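Local coordinates for SidF, inhibitor of growth family, member 3 (Legionella pneumophila subsp. pneumophila, PDB 4FYE), which probably removes phosphate from phosphatidylinositol phosphates, as a Legionella phosphoinositide phosphatase, at residues T211-Q214 with Q215-G219; R273-Y276 with S277-K280; A282-Y285 with K286-A289; I296-E299 with E300-Q303; S508-E511 with E512-G516. The protein carries 1 engineered substitution. All coordinates share one frame; numbering follows the deposited sequence.

Contact 1 (T211-Q214 with Q215-G219); sequences TKRQ and QRLMG
Gln215 N bonds to Thr211 O at 2.8 Å and opens the short helix 212-216. A capping box starts this helix. Thr211 is the N-cap, and Gln214 N donates to Thr211 OG1 over 3.2 Å in a nearly straight bond (168°). In return Thr211 N donates to Gln214 OE1 at 2.8 Å. Gln214 can turn back like this because CG lies beside its own backbone N (chi1 -75°). This end is the tight part. Both side chains of the box are buried and lean on helix 284-311, and Gln214 NE2 bonds onward to Glu300. Two more helical bonds follow, Arg216 N to Lys212 O and Leu217 N to Arg213 O. The loose side is that of Arg216, which is exposed. Its guanidinium stands with one face over Arg213 CA. The two guanidinium planes are 60° apart, with Arg213 NH1 and Arg216 NH2 4.4 Å from each other. Arg213 is held more firmly, by a salt bridge to Glu299 and a cation-pi contact with Phe507; Arg216 pairs with Glu222. Leu217, the first residue to leave the helix, runs alongside Arg213 and points the same way. Its CD1 comes within 4.2 Å of Arg213 CG.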
loop_
_atom_site.group_PDB
_atom_site.type_symbol
_atom_site.label_atom_id
_atom_site.label_comp_id
_atom_site.label_asym_id
_atom_site.label_seq_id
_atom_site.Cartn_x
_atom_site.Cartn_y
_atom_site.Cartn_z
ATOM N N THR A 211 1.735 2.057 -18.637
ATOM C CA THR A 211 2.962 2.043 -19.455
ATOM C C THR A 211 2.623 2.055 -20.945
ATOM O O THR A 211 1.496 1.757 -21.329
ATOM C CB THR A 211 3.810 0.802 -19.238
ATOM O OG1 THR A 211 3.031 -0.342 -19.536
ATOM C CG2 THR A 211 4.322 0.697 -17.806
ATOM N N LYS A 212 3.578 2.392 -21.796
ATOM C CA LYS A 212 3.239 2.443 -23.190
ATOM C C LYS A 212 2.828 1.057 -23.674
ATOM O O LYS A 212 1.883 0.924 -24.428
ATOM C CB LYS A 212 4.350 3.073 -24.050
ATOM C CG LYS A 212 4.579 4.514 -23.655
ATOM C CD LYS A 212 4.840 5.423 -24.830
ATOM C CE LYS A 212 5.392 6.772 -24.386
ATOM N NZ LYS A 212 6.299 7.379 -25.438
ATOM N N ARG A 213 3.556 0.037 -23.245
ATOM C CA ARG A 213 3.198 -1.320 -23.585
ATOM C C ARG A 213 1.735 -1.621 -23.234
ATOM O O ARG A 213 0.995 -2.107 -24.070
ATOM C CB ARG A 213 4.102 -2.292 -22.856
ATOM C CG ARG A 213 3.959 -3.727 -23.306
ATOM C CD ARG A 213 4.441 -4.624 -22.200
ATOM N NE ARG A 213 5.857 -4.413 -21.992
ATOM C CZ ARG A 213 6.802 -4.955 -22.754
ATOM N NH1 ARG A 213 6.466 -5.743 -23.771
ATOM N NH2 ARG A 213 8.079 -4.717 -22.490
ATOM N N GLN A 214 1.310 -1.331 -22.015
ATOM C CA GLN A 214 -0.110 -1.491 -21.663
ATOM C C GLN A 214 -1.003 -0.660 -22.602
ATOM O O GLN A 214 -2.028 -1.117 -23.082
ATOM C CB GLN A 214 -0.370 -1.073 -20.208
ATOM C CG GLN A 214 0.104 -2.052 -19.150
ATOM C CD GLN A 214 0.191 -1.403 -17.773
ATOM O OE1 GLN A 214 0.418 -0.192 -17.673
ATOM N NE2 GLN A 214 0.081 -2.215 -16.708
ATOM N N GLN A 215 -0.581 0.564 -22.865
ATOM C CA GLN A 215 -1.365 1.490 -23.630
ATOM C C GLN A 215 -1.722 0.881 -24.991
ATOM O O GLN A 215 -2.889 0.922 -25.380
ATOM C CB GLN A 215 -0.640 2.843 -23.725
ATOM C CG GLN A 215 -1.524 4.089 -23.866
ATOM C CD GLN A 215 -2.697 4.202 -22.854
ATOM O OE1 GLN A 215 -2.644 4.994 -21.908
ATOM N NE2 GLN A 215 -3.774 3.436 -23.083
ATOM N N ARG A 216 -0.771 0.264 -25.687
ATOM C CA ARG A 216 -1.090 -0.301 -26.998
ATOM C C ARG A 216 -1.725 -1.720 -26.992
ATOM O O ARG A 216 -2.367 -2.102 -27.972
ATOM C CB ARG A 216 0.109 -0.236 -27.932
ATOM C CG ARG A 216 1.172 -1.255 -27.592
ATOM C CD ARG A 216 2.357 -1.200 -28.529
ATOM N NE ARG A 216 3.582 -1.580 -27.833
ATOM C CZ ARG A 216 3.960 -2.840 -27.589
ATOM N NH1 ARG A 216 3.198 -3.888 -27.976
ATOM N NH2 ARG A 216 5.112 -3.040 -26.937
ATOM N N LEU A 217 -1.547 -2.501 -25.920
ATOM C CA LEU A 217 -2.333 -3.731 -25.766
ATOM C C LEU A 217 -3.747 -3.420 -25.304
ATOM O O LEU A 217 -4.365 -4.229 -24.648
ATOM C CB LEU A 217 -1.696 -4.751 -24.802
ATOM C CG LEU A 217 -0.235 -5.233 -24.920
ATOM C CD1 LEU A 217 0.257 -5.645 -23.545
ATOM C CD2 LEU A 217 -0.005 -6.370 -25.892
ATOM N N MET A 218 -4.272 -2.246 -25.612
ATOM C CA MET A 218 -5.657 -1.969 -25.239
ATOM C C MET A 218 -6.373 -1.290 -26.389
ATOM O O MET A 218 -7.206 -0.412 -26.164
ATOM C CB MET A 218 -5.739 -1.121 -23.967
ATOM C CG MET A 218 -5.003 -1.738 -22.799
ATOM S SD MET A 218 -5.556 -1.243 -21.165
ATOM C CE MET A 218 -5.018 0.468 -21.042
ATOM N N GLY A 219 -6.049 -1.709 -27.616
ATOM C CA GLY A 219 -6.531 -1.042 -28.828
ATOM C C GLY A 219 -6.531 0.471 -28.639
ATOM O O GLY A 219 -7.535 1.120 -28.940
#

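Contact 2 (R273-Y276 with S277-K280)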
loop_
_atom_site.group_PDB
_atom_site.type_symbol
_atom_site.label_atom_id
_atom_site.label_comp_id
_atom_site.label_asym_id
_atom_site.label_seq_id
_atom_site.Cartn_x
_atom_site.Cartn_y
_atom_site.Cartn_z
ATOM N N ARG A 273 -1.486 -7.731 -8.442
ATOM C CA ARG A 273 -0.937 -7.203 -9.676
ATOM C C ARG A 273 -1.497 -8.035 -10.780
ATOM O O ARG A 273 -1.191 -7.841 -11.945
ATOM C CB ARG A 273 0.570 -7.372 -9.690
ATOM C CG ARG A 273 1.332 -6.247 -9.039
ATOM C CD ARG A 273 2.602 -6.771 -8.419
ATOM N NE ARG A 273 2.716 -6.334 -7.046
ATOM C CZ ARG A 273 3.755 -5.675 -6.567
ATOM N NH1 ARG A 273 4.770 -5.384 -7.356
ATOM N NH2 ARG A 273 3.775 -5.308 -5.303
ATOM N N MET A 274 -2.290 -9.013 -10.391
ATOM C CA MET A 274 -2.750 -9.961 -11.312
ATOM C C MET A 274 -4.212 -9.968 -11.246
ATOM O O MET A 274 -4.778 -9.793 -10.185
ATOM C CB MET A 274 -2.213 -11.289 -10.934
ATOM C CG MET A 274 -2.498 -11.628 -9.518
ATOM S SD MET A 274 -2.513 -13.424 -9.569
ATOM C CE MET A 274 -0.763 -13.613 -9.273
ATOM N N PRO A 275 -4.844 -10.163 -12.401
ATOM C CA PRO A 275 -6.288 -10.221 -12.393
ATOM C C PRO A 275 -6.757 -11.578 -11.837
ATOM O O PRO A 275 -6.950 -12.564 -12.560
ATOM C CB PRO A 275 -6.656 -10.009 -13.866
ATOM C CG PRO A 275 -5.376 -10.141 -14.658
ATOM C CD PRO A 275 -4.267 -10.493 -13.719
ATOM N N TYR A 276 -6.886 -11.593 -10.527
ATOM C CA TYR A 276 -7.459 -12.679 -9.738
ATOM C C TYR A 276 -8.678 -13.435 -10.315
ATOM O O TYR A 276 -8.658 -14.661 -10.414
ATOM C CB TYR A 276 -7.836 -12.124 -8.348
ATOM C CG TYR A 276 -8.551 -10.746 -8.292
ATOM C CD1 TYR A 276 -8.946 -10.036 -9.456
ATOM C CD2 TYR A 276 -8.849 -10.170 -7.056
ATOM C CE1 TYR A 276 -9.587 -8.801 -9.368
ATOM C CE2 TYR A 276 -9.485 -8.943 -6.957
ATOM C CZ TYR A 276 -9.853 -8.267 -8.103
ATOM O OH TYR A 276 -10.484 -7.061 -7.948
ATOM N N SER A 277 -9.699 -12.680 -10.702
ATOM C CA SER A 277 -11.004 -13.218 -11.066
ATOM C C SER A 277 -10.953 -14.155 -12.262
ATOM O O SER A 277 -11.653 -15.160 -12.316
ATOM C CB SER A 277 -11.970 -12.073 -11.355
ATOM O OG SER A 277 -11.369 -11.111 -12.202
ATOM N N ASP A 278 -10.112 -13.818 -13.222
ATOM C CA ASP A 278 -10.037 -14.554 -14.467
ATOM C C ASP A 278 -9.561 -15.976 -14.198
ATOM O O ASP A 278 -9.689 -16.856 -15.042
ATOM C CB ASP A 278 -9.112 -13.837 -15.449
ATOM C CG ASP A 278 -9.617 -12.455 -15.820
ATOM O OD1 ASP A 278 -10.308 -12.330 -16.850
ATOM O OD2 ASP A 278 -9.330 -11.494 -15.082
ATOM N N PHE A 279 -9.007 -16.181 -13.010
ATOM C CA PHE A 279 -8.323 -17.413 -12.626
ATOM C C PHE A 279 -9.119 -18.721 -12.624
ATOM O O PHE A 279 -8.570 -19.772 -12.930
ATOM C CB PHE A 279 -7.681 -17.230 -11.255
ATOM C CG PHE A 279 -6.221 -17.534 -11.234
ATOM C CD1 PHE A 279 -5.767 -18.796 -11.543
ATOM C CD2 PHE A 279 -5.304 -16.554 -10.918
ATOM C CE1 PHE A 279 -4.421 -19.083 -11.531
ATOM C CE2 PHE A 279 -3.955 -16.833 -10.906
ATOM C CZ PHE A 279 -3.512 -18.100 -11.212
ATOM N N LYS A 280 -10.384 -18.683 -12.237
ATOM C CA LYS A 280 -11.129 -19.917 -12.017
ATOM C C LYS A 280 -11.258 -20.803 -13.254
ATOM O O LYS A 280 -11.488 -20.319 -14.361
ATOM C CB LYS A 280 -12.528 -19.592 -11.506
ATOM C CG LYS A 280 -13.467 -19.072 -12.581
ATOM C CD LYS A 280 -14.924 -19.272 -12.193
ATOM C CE LYS A 280 -15.789 -19.585 -13.406
ATOM N NZ LYS A 280 -17.201 -19.884 -13.039
#
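Pro275 and Asp278 meet where an inverse gamma turn, centred on Pro275, runs into a short 3-10 segment that includes residues 277-279. Inside the first turn Tyr276 N bonds weakly to Met274 O. Across the two segments Asp278 N reaches Pro275 O at 3.5 Å, also a weak bond. Phe279 N donates to Tyr276 O at 3.0 Å, although the place of that oxygen is less sure. Two side-chain pairs meet here. Asp278 OD2 lies 3.3 Å from Pro275 CB, a polar atom against the ring's aliphatic carbon. The other oxygen, OD1, accepts from the backbone N of Leu239. Met274 and Phe279 make a Met-aromatic contact. The sulfur comes to the ring edge, near its plane and 86° off the normal, with Met274 SD 3.9 Å from Phe279 CE2. Both side chains are buried against helix 373-387 and helix 284-311. Elsewhere the Tyr276 ring passes Ser277, with Tyr276 CD1 3.8 Å from Ser277 OG. The chemistry is thus divided: sulfur and ring are buried between the two helices, while the carboxylate ties the turn to the backbone at Leu239.

Contact 3 (A282-Y285 with K286-A289)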
loop_
_atom_site.group_PDB
_atom_site.type_symbol
_atom_site.label_atom_id
_atom_site.label_comp_id
_atom_site.label_asym_id
_atom_site.label_seq_id
_atom_site.Cartn_x
_atom_site.Cartn_y
_atom_site.Cartn_z
ATOM N N ALA A 282 -9.268 -22.535 -15.212
ATOM C CA ALA A 282 -8.492 -22.092 -16.347
ATOM C C ALA A 282 -7.455 -23.120 -16.803
ATOM O O ALA A 282 -6.810 -23.769 -15.989
ATOM C CB ALA A 282 -7.818 -20.782 -16.018
ATOM N N ASP A 283 -7.302 -23.247 -18.115
ATOM C CA ASP A 283 -6.292 -24.114 -18.732
ATOM C C ASP A 283 -4.895 -23.553 -18.516
ATOM O O ASP A 283 -4.727 -22.393 -18.131
ATOM C CB ASP A 283 -6.553 -24.218 -20.243
ATOM C CG ASP A 283 -6.895 -22.858 -20.864
ATOM O OD1 ASP A 283 -7.747 -22.132 -20.280
ATOM O OD2 ASP A 283 -6.313 -22.497 -21.909
ATOM N N ASP A 284 -3.887 -24.363 -18.789
ATOM C CA ASP A 284 -2.519 -23.936 -18.576
ATOM C C ASP A 284 -2.159 -22.680 -19.380
ATOM O O ASP A 284 -1.331 -21.870 -18.947
ATOM C CB ASP A 284 -1.552 -25.071 -18.897
ATOM C CG ASP A 284 -1.058 -25.785 -17.652
ATOM O OD1 ASP A 284 -1.643 -25.621 -16.549
ATOM O OD2 ASP A 284 -0.064 -26.523 -17.795
ATOM N N TYR A 285 -2.787 -22.529 -20.547
ATOM C CA TYR A 285 -2.593 -21.353 -21.385
ATOM C C TYR A 285 -3.064 -20.136 -20.616
ATOM O O TYR A 285 -2.272 -19.245 -20.310
ATOM C CB TYR A 285 -3.359 -21.450 -22.715
ATOM C CG TYR A 285 -2.903 -22.519 -23.679
ATOM C CD1 TYR A 285 -1.555 -22.692 -23.981
ATOM C CD2 TYR A 285 -3.840 -23.333 -24.334
ATOM C CE1 TYR A 285 -1.148 -23.674 -24.889
ATOM C CE2 TYR A 285 -3.446 -24.318 -25.248
ATOM C CZ TYR A 285 -2.099 -24.490 -25.517
ATOM O OH TYR A 285 -1.693 -25.453 -26.421
ATOM N N LYS A 286 -4.351 -20.118 -20.291
ATOM C CA LYS A 286 -4.919 -19.036 -19.522
ATOM C C LYS A 286 -4.061 -18.653 -18.316
ATOM O O LYS A 286 -3.959 -17.476 -18.008
ATOM C CB LYS A 286 -6.332 -19.361 -19.084
ATOM C CG LYS A 286 -6.945 -18.316 -18.168
ATOM C CD LYS A 286 -7.542 -17.153 -18.945
ATOM C CE LYS A 286 -9.001 -17.403 -19.296
ATOM N NZ LYS A 286 -9.829 -17.356 -18.065
ATOM N N LYS A 287 -3.429 -19.635 -17.674
ATOM C CA LYS A 287 -2.560 -19.374 -16.520
ATOM C C LYS A 287 -1.298 -18.651 -16.951
ATOM O O LYS A 287 -0.825 -17.727 -16.269
ATOM C CB LYS A 287 -2.183 -20.653 -15.783
ATOM C CG LYS A 287 -3.277 -21.153 -14.887
ATOM C CD LYS A 287 -2.796 -22.333 -14.080
ATOM C CE LYS A 287 -3.951 -22.910 -13.286
ATOM N NZ LYS A 287 -3.730 -24.356 -13.048
ATOM N N LEU A 288 -0.738 -19.056 -18.076
ATOM C CA LEU A 288 0.463 -18.368 -18.531
ATOM C C LEU A 288 0.129 -16.939 -18.949
ATOM O O LEU A 288 0.906 -16.031 -18.704
ATOM C CB LEU A 288 1.157 -19.133 -19.645
ATOM C CG LEU A 288 2.669 -19.334 -19.581
ATOM C CD1 LEU A 288 3.202 -19.277 -21.002
ATOM C CD2 LEU A 288 3.402 -18.354 -18.693
ATOM N N ALA A 289 -1.048 -16.735 -19.519
ATOM C CA ALA A 289 -1.532 -15.406 -19.815
ATOM C C ALA A 289 -1.532 -14.511 -18.547
ATOM O O ALA A 289 -1.046 -13.345 -18.548
ATOM C CB ALA A 289 -2.911 -15.511 -20.421
#
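Asp283 O accepts from Lys287 N at 3.1 Å, the first of the i to i+4 bonds that start helix 284-311; Leu288 N to Asp284 O and Ala289 N to Tyr285 O (2.9 Å, 165°) continue the ladder. Asp283 is the N-cap. Its CG lies between backbone N and carbonyl carbon (chi1 43°), which turns the carboxylate back over the first turn. There OD2 accepts from Lys286 N, nearly straight but long and weak at 3.5 Å. Asp283 OD1 leans on the aliphatic part of the same residue, 3.3 Å from Lys286 CB. The two side chains cross at about a right angle. Ala282 adds the other contact: its CB lies 3.4 Å from Lys286 CG. The lysine chain is bent at three successive torsions and ends on Asp278 O, where NZ donates a hydrogen bond. On the exposed flank Asp284 OD1 stays 4.3 Å from Lys287 NZ, beyond a salt bridge, although the opposite charges probably still attract. Tyr285 leaves the turn for helices 522-583 and 482-514. An aspartate N-cap is a common way to begin an α-helix, and here its negative charge would suit the positive end of the helix dipole.

Contact 4 (I296-E299 with E300-Q303)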
loop_
_atom_site.group_PDB
_atom_site.type_symbol
_atom_site.label_atom_id
_atom_site.label_comp_id
_atom_site.label_asym_id
_atom_site.label_seq_id
_atom_site.Cartn_x
_atom_site.Cartn_y
_atom_site.Cartn_z
ATOM N N ILE A 296 3.647 -7.657 -16.991
ATOM C CA ILE A 296 3.213 -6.405 -17.538
ATOM C C ILE A 296 2.921 -5.338 -16.426
ATOM O O ILE A 296 3.541 -4.238 -16.406
ATOM C CB ILE A 296 2.052 -6.677 -18.502
ATOM C CG1 ILE A 296 2.632 -7.248 -19.817
ATOM C CG2 ILE A 296 1.241 -5.419 -18.736
ATOM C CD1 ILE A 296 1.613 -7.879 -20.748
ATOM N N ASN A 297 2.033 -5.665 -15.490
ATOM C CA ASN A 297 1.809 -4.826 -14.327
ATOM C C ASN A 297 3.036 -4.616 -13.471
ATOM O O ASN A 297 3.221 -3.511 -12.957
ATOM C CB ASN A 297 0.743 -5.432 -13.498
ATOM C CG ASN A 297 -0.587 -5.382 -14.173
ATOM O OD1 ASN A 297 -0.775 -4.704 -15.216
ATOM N ND2 ASN A 297 -1.550 -6.081 -13.574
ATOM N N GLN A 298 3.899 -5.633 -13.327
ATOM C CA GLN A 298 5.189 -5.378 -12.683
ATOM C C GLN A 298 5.972 -4.227 -13.371
ATOM O O GLN A 298 6.577 -3.419 -12.684
ATOM C CB GLN A 298 6.074 -6.615 -12.624
ATOM C CG GLN A 298 7.252 -6.386 -11.686
ATOM C CD GLN A 298 6.824 -5.964 -10.289
ATOM O OE1 GLN A 298 5.807 -6.434 -9.790
ATOM N NE2 GLN A 298 7.633 -5.125 -9.627
ATOM N N GLU A 299 5.974 -4.129 -14.702
ATOM C CA GLU A 299 6.656 -2.990 -15.277
ATOM C C GLU A 299 6.006 -1.646 -14.947
ATOM O O GLU A 299 6.725 -0.686 -14.634
ATOM C CB GLU A 299 7.194 -3.164 -16.729
ATOM C CG GLU A 299 6.181 -3.231 -17.872
ATOM C CD GLU A 299 6.810 -3.068 -19.276
ATOM O OE1 GLU A 299 6.114 -2.571 -20.182
ATOM O OE2 GLU A 299 7.978 -3.424 -19.527
ATOM N N GLU A 300 4.681 -1.604 -14.834
ATOM C CA GLU A 300 4.007 -0.377 -14.432
ATOM C C GLU A 300 4.443 0.025 -13.046
ATOM O O GLU A 300 4.732 1.181 -12.778
ATOM C CB GLU A 300 2.499 -0.522 -14.503
ATOM C CG GLU A 300 1.687 0.770 -14.243
ATOM C CD GLU A 300 0.211 0.527 -13.836
ATOM O OE1 GLU A 300 -0.408 1.431 -13.202
ATOM O OE2 GLU A 300 -0.358 -0.566 -14.104
ATOM N N VAL A 301 4.532 -0.950 -12.157
ATOM C CA VAL A 301 5.069 -0.696 -10.833
ATOM C C VAL A 301 6.477 -0.077 -10.887
ATOM O O VAL A 301 6.802 0.737 -10.036
ATOM C CB VAL A 301 5.073 -2.002 -9.970
ATOM C CG1 VAL A 301 5.932 -1.900 -8.683
ATOM C CG2 VAL A 301 3.660 -2.395 -9.675
ATOM N N ILE A 302 7.316 -0.491 -11.838
ATOM C CA ILE A 302 8.663 0.099 -11.956
ATOM C C ILE A 302 8.522 1.529 -12.396
ATOM O O ILE A 302 9.174 2.425 -11.890
ATOM C CB ILE A 302 9.565 -0.660 -12.918
ATOM C CG1 ILE A 302 9.620 -2.118 -12.478
ATOM C CG2 ILE A 302 10.954 0.004 -13.009
ATOM C CD1 ILE A 302 10.849 -2.850 -12.910
ATOM N N GLN A 303 7.618 1.759 -13.313
ATOM C CA GLN A 303 7.407 3.082 -13.769
ATOM C C GLN A 303 6.939 4.012 -12.630
ATOM O O GLN A 303 7.421 5.153 -12.508
ATOM C CB GLN A 303 6.393 3.063 -14.898
ATOM C CG GLN A 303 6.189 4.432 -15.504
ATOM C CD GLN A 303 5.359 4.379 -16.743
ATOM O OE1 GLN A 303 4.149 4.591 -16.666
ATOM N NE2 GLN A 303 5.981 4.061 -17.882
#
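Gln298 and Val301 touch within a buried turn of the long helix 284-311, whose side chains here all lie in the protein interior. The amide of Gln298 reaches Val301 through NE2, which stands 3.8 Å from Val301 CG1. The two side chains cross at a slant. Gln298 gets there by a bend at chi2 (55°), after CG has left anti to the backbone N. Its polar ends are used elsewhere: OE1 accepts from Arg273 NH1 and NE2 donates to Glu356. The branch of Val301 also meets the backbone, with Val301 CG2 3.5 Å from Asn297 O. That oxygen accepts from Val301 N at 3.0 Å, an almost straight bond. Similar α-helical i to i+4 bonds join Glu300 N to Ile296 O and Gln303 N to Glu299 O (2.9 Å). Ile302 N bonds to Gln298 O at 3.1 Å and has a second, weak bond to Glu299 O. On the same residue, Ile302 CG1 packs 3.3 Å from Gln298 O. The acids face other partners. Glu299 leaves between its backbone N and carbonyl carbon (chi1 71°), which directs its carboxylate to Arg213. Glu300 is extended beyond CG, and its OE2 accepts from Asn243 N. The Asn297 amide is hydrogen-bonded too: OD1 accepts from Gly242 N.

Contact 5 (S508-E511 with E512-G516); sequences SYFE and EYQKG
Phe510 O accepts from Gln514 N at 2.7 Å, the shortest hydrogen bond between these two segments. The N-H...O angle is 145°. The same two residues also meet through their side chains. Gln514 CB lies over one face of the Phe510 ring, 4.1 Å from its centroid and 27° off the normal, a CH-pi contact. Gln514 CG follows, 3.7 Å from Phe510 CE1. CG of Phe510 is anti to its backbone N (chi1 -178°), and this carries the ring toward Gln514. One residue earlier, Tyr513 N bonds to Tyr509 O at 3.1 Å. This is the last part of helix 482-514, in a region predicted to form a coiled coil. The two tyrosines lie side by side and point the same way. Tyr509 OH comes to 3.4 Å from Tyr513 CD2, while Tyr509 CE1 packs on Tyr513 CB at 3.9 Å. Tyr509 also touches Tyr285, and Tyr513 touches Lys286, so this face rests on helix 284-311. Phe510 reaches the same helix at Ala292 and Val293, and touches Leu217. Some bonds near the C-terminal end are weak. Glu512 N bonds weakly to Ser508 O. Lys515 NZ makes a long salt bridge to Glu512 OE2, at 3.7 Å, and the backbone N of Lys515 bonds weakly to Glu512 O. Lys515 CE passes 3.7 Å from Glu511 O.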
loop_
_atom_site.group_PDB
_atom_site.type_symbol
_atom_site.label_atom_id
_atom_site.label_comp_id
_atom_site.label_asym_id
_atom_site.label_seq_id
_atom_site.Cartn_x
_atom_site.Cartn_y
_atom_site.Cartn_z
ATOM N N SER A 508 5.969 -11.629 -25.528
ATOM C CA SER A 508 5.548 -12.172 -26.835
ATOM C C SER A 508 4.396 -13.153 -26.649
ATOM O O SER A 508 3.393 -13.097 -27.390
ATOM C CB SER A 508 6.692 -12.822 -27.610
ATOM O OG SER A 508 7.664 -11.862 -27.971
ATOM N N TYR A 509 4.503 -14.041 -25.659
ATOM C CA TYR A 509 3.440 -14.989 -25.533
ATOM C C TYR A 509 2.100 -14.285 -25.317
ATOM O O TYR A 509 1.102 -14.693 -25.890
ATOM C CB TYR A 509 3.714 -16.017 -24.448
ATOM C CG TYR A 509 2.483 -16.839 -24.116
ATOM C CD1 TYR A 509 1.517 -16.353 -23.239
ATOM C CD2 TYR A 509 2.271 -18.083 -24.684
ATOM C CE1 TYR A 509 0.384 -17.077 -22.941
ATOM C CE2 TYR A 509 1.130 -18.820 -24.373
ATOM C CZ TYR A 509 0.195 -18.308 -23.496
ATOM O OH TYR A 509 -0.942 -19.015 -23.177
ATOM N N PHE A 510 2.060 -13.231 -24.500
ATOM C CA PHE A 510 0.775 -12.546 -24.288
ATOM C C PHE A 510 0.247 -11.835 -25.541
ATOM O O PHE A 510 -0.961 -11.821 -25.757
ATOM C CB PHE A 510 0.799 -11.581 -23.082
ATOM C CG PHE A 510 -0.525 -10.897 -22.827
ATOM C CD1 PHE A 510 -0.822 -9.655 -23.398
ATOM C CD2 PHE A 510 -1.485 -11.484 -22.014
ATOM C CE1 PHE A 510 -2.047 -9.009 -23.148
ATOM C CE2 PHE A 510 -2.702 -10.831 -21.740
ATOM C CZ PHE A 510 -2.988 -9.600 -22.329
ATOM N N GLU A 511 1.153 -11.227 -26.318
ATOM C CA GLU A 511 0.837 -10.540 -27.609
ATOM C C GLU A 511 -0.033 -11.384 -28.540
ATOM O O GLU A 511 -0.978 -10.854 -29.125
ATOM C CB GLU A 511 2.113 -10.075 -28.352
ATOM C CG GLU A 511 2.689 -8.733 -27.856
ATOM C CD GLU A 511 4.123 -8.436 -28.341
ATOM O OE1 GLU A 511 4.438 -8.709 -29.528
ATOM O OE2 GLU A 511 4.948 -7.924 -27.534
ATOM N N GLU A 512 0.293 -12.685 -28.642
ATOM C CA GLU A 512 -0.477 -13.668 -29.425
ATOM C C GLU A 512 -1.734 -14.117 -28.701
ATOM O O GLU A 512 -2.822 -14.143 -29.295
ATOM C CB GLU A 512 0.352 -14.924 -29.754
ATOM C CG GLU A 512 1.082 -14.925 -31.088
ATOM C CD GLU A 512 0.183 -14.711 -32.306
ATOM O OE1 GLU A 512 -0.639 -15.609 -32.652
ATOM O OE2 GLU A 512 0.331 -13.638 -32.944
ATOM N N TYR A 513 -1.577 -14.498 -27.427
ATOM C CA TYR A 513 -2.696 -14.993 -26.660
ATOM C C TYR A 513 -3.793 -13.953 -26.643
ATOM O O TYR A 513 -4.985 -14.279 -26.678
ATOM C CB TYR A 513 -2.296 -15.383 -25.238
ATOM C CG TYR A 513 -3.476 -15.948 -24.417
ATOM C CD1 TYR A 513 -4.376 -15.092 -23.776
ATOM C CD2 TYR A 513 -3.701 -17.334 -24.301
ATOM C CE1 TYR A 513 -5.443 -15.576 -23.050
ATOM C CE2 TYR A 513 -4.767 -17.827 -23.560
ATOM C CZ TYR A 513 -5.629 -16.935 -22.940
ATOM O OH TYR A 513 -6.691 -17.364 -22.188
ATOM N N GLN A 514 -3.389 -12.697 -26.597
ATOM C CA GLN A 514 -4.352 -11.634 -26.456
ATOM C C GLN A 514 -5.367 -11.584 -27.606
ATOM O O GLN A 514 -6.552 -11.463 -27.359
ATOM C CB GLN A 514 -3.657 -10.294 -26.244
ATOM C CG GLN A 514 -4.629 -9.213 -25.836
ATOM C CD GLN A 514 -4.538 -8.010 -26.752
ATOM O OE1 GLN A 514 -4.801 -6.876 -26.328
ATOM N NE2 GLN A 514 -4.171 -8.248 -28.024
ATOM N N LYS A 515 -4.920 -11.701 -28.850
ATOM C CA LYS A 515 -5.875 -11.715 -29.964
ATOM C C LYS A 515 -6.832 -12.884 -29.843
ATOM O O LYS A 515 -6.682 -13.737 -28.965
ATOM C CB LYS A 515 -5.193 -11.683 -31.341
ATOM C CG LYS A 515 -3.873 -12.426 -31.446
ATOM C CD LYS A 515 -3.126 -12.076 -32.737
ATOM C CE LYS A 515 -2.163 -10.886 -32.589
ATOM N NZ LYS A 515 -1.419 -10.564 -33.846
ATOM N N GLY A 516 -7.839 -12.906 -30.700
ATOM C CA GLY A 516 -8.863 -13.947 -30.624
ATOM C C GLY A 516 -8.377 -15.304 -31.108
ATOM O O GLY A 516 -7.386 -15.398 -31.841
#

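In the fold
Along the chain the contacts follow in series, from 1 to 5. Contacts 3 and 4 share helix 284-311, with centres about 21 Å apart; contact 3 is at its start, contact 4 deeper inside. Contact 2 lies in the loop between strand 260-268 and that helix, and touches contacts 3 and 4. Contact 1, on helix 212-216, lies about 12 Å from contact 4, centre to centre, joined to it by a salt bridge and a hydrogen bond. Contact 5 ends helix 482-514 and touches contacts 1, 3 and 4. Contacts 1, 2 and 5 thus all pack against helix 284-311, within the phosphatase domain. Together they join helices and a loop distant in sequence.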